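Intracellular protease/amidase (Salmonella enterica subsp. enterica serovar Typhimurium, PDB 4K2H) is of unknown function but belongs to the DJ-1 superfamily, binds zinc, apparently at the interface of two copies, and may have peptidase activity. Local coordinates at the interface of chains A and B. Numbering follows the deposited sequence. Chains: chain A/B, Intracellular protease/amidase.

The interface of chains A and B. Residues chain A 16-18, 49, 156; chain B 25, 29, 160.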
# COMPACT_ATOMS: atom_id res chain seq x y z
N GLU A 16 9.27 -3.62 -2.28
CA GLU A 16 8.64 -2.40 -1.89
C GLU A 16 7.19 -2.73 -1.61
O GLU A 16 6.43 -3.02 -2.53
CB GLU A 16 8.77 -1.33 -2.98
CG GLU A 16 9.06 0.06 -2.46
CD GLU A 16 8.26 0.38 -1.20
OE1 GLU A 16 8.90 0.70 -0.17
OE2 GLU A 16 7.01 0.25 -1.24
N GLU A 17 6.80 -2.68 -0.33
CA GLU A 17 5.48 -3.14 0.07
C GLU A 17 4.35 -2.26 -0.42
O GLU A 17 3.28 -2.76 -0.72
CB GLU A 17 5.39 -3.34 1.57
CG GLU A 17 5.43 -2.11 2.47
CD GLU A 17 6.70 -1.30 2.38
OE1 GLU A 17 7.78 -1.89 2.47
OE2 GLU A 17 6.59 -0.05 2.18
N ALA A 18 4.58 -0.96 -0.47
CA ALA A 18 3.52 -0.06 -0.88
C ALA A 18 3.15 -0.31 -2.36
O ALA A 18 1.97 -0.39 -2.71
CB ALA A 18 3.93 1.38 -0.62
N HIS A 49 10.40 -1.68 3.82
CA HIS A 49 10.10 -0.95 5.06
C HIS A 49 9.67 -1.86 6.22
O HIS A 49 8.87 -1.47 7.06
CB HIS A 49 9.11 0.19 4.77
CG HIS A 49 9.73 1.28 3.94
ND1 HIS A 49 9.31 1.58 2.67
CD2 HIS A 49 10.78 2.10 4.20
CE1 HIS A 49 10.09 2.52 2.16
NE2 HIS A 49 10.97 2.87 3.08
N LEU A 156 6.19 4.69 -6.92
CA LEU A 156 5.10 4.59 -5.96
C LEU A 156 4.04 5.66 -6.14
O LEU A 156 2.85 5.37 -6.02
CB LEU A 156 5.63 4.57 -4.52
CG LEU A 156 4.58 4.51 -3.39
CD1 LEU A 156 3.70 3.29 -3.53
CD2 LEU A 156 5.25 4.60 -2.01
N ASP B 25 4.55 3.27 4.86
CA ASP B 25 5.67 3.46 3.93
C ASP B 25 6.17 4.89 3.93
O ASP B 25 7.38 5.13 3.96
CB ASP B 25 5.24 3.02 2.50
CG ASP B 25 6.17 3.54 1.41
OD1 ASP B 25 6.06 4.73 1.03
OD2 ASP B 25 7.00 2.75 0.92
N ARG B 29 9.80 6.23 5.23
CA ARG B 29 10.72 6.99 4.35
C ARG B 29 11.29 8.24 5.04
O ARG B 29 12.37 8.65 4.73
CB ARG B 29 10.04 7.44 3.05
CG ARG B 29 9.86 6.33 2.03
CD ARG B 29 9.06 6.84 0.85
NE ARG B 29 8.63 5.69 0.08
CZ ARG B 29 9.38 5.07 -0.82
NH1 ARG B 29 10.58 5.54 -1.12
NH2 ARG B 29 8.92 4.01 -1.45
N PHE B 160 -2.05 9.20 0.01
CA PHE B 160 -0.85 10.00 -0.05
C PHE B 160 -1.08 11.38 0.59
O PHE B 160 -0.26 11.81 1.41
CB PHE B 160 -0.31 10.12 -1.48
CG PHE B 160 0.20 8.84 -2.05
CD1 PHE B 160 1.38 8.29 -1.58
CD2 PHE B 160 -0.49 8.17 -3.05
CE1 PHE B 160 1.87 7.10 -2.08
CE2 PHE B 160 0.00 6.98 -3.57
CZ PHE B 160 1.18 6.43 -3.08
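The imidazole of A:His49 and the guanidinium of B:Arg29 meet across the interface of the two chains at a steep tilt, their planes 67° apart. A:His49 CE1 sits 3.9 Å above the B:Arg29 guanidinium plane, towards its rim, while one face of the imidazole has the backbone O of B:Asp25 over its centre and the A:Glu17 carboxylate carbon CD lies at the ring edge, in plane. At the guanidinium edge, in plane, B:Arg29 NE donates to B:Asp25 OD1 (2.9 Å), a nearly straight bond that limits the turning of the B:Asp25 carboxylate; CG anti to the backbone N (chi1 164°) sends that group toward chain A. The far end of the arginine is held more loosely: NH2 faces the A:Glu16 carboxylate tip to tip, in a long salt bridge to OE1 of 3.5 Å.

The other oxygen of B:Asp25, OD2, lies 3.0 Å from A:Glu16 OE1. A:Glu17 OE2 and A:His49 ND1 are each 3.1 Å from the same OD2. Such crowding of carboxylates makes sense around a cation, here zinc. Backbone amides fix the two glutamates: A:Ala18 N binds A:Glu16 OE2 (2.8 Å), and A:His49 N binds A:Glu17 OE1, which would leave A:Glu16 OE1 and A:Glu17 OE2 to face the zinc. Farther along the interface, A:Leu156 packs its CG against CZ of B:Phe160 (3.9 Å).

The zinc site of A:Glu16, A:Glu17 and A:His49 thus appears to be completed by B:Asp25; the metal may help hold the two-fold pair together, if this is the biological dimer.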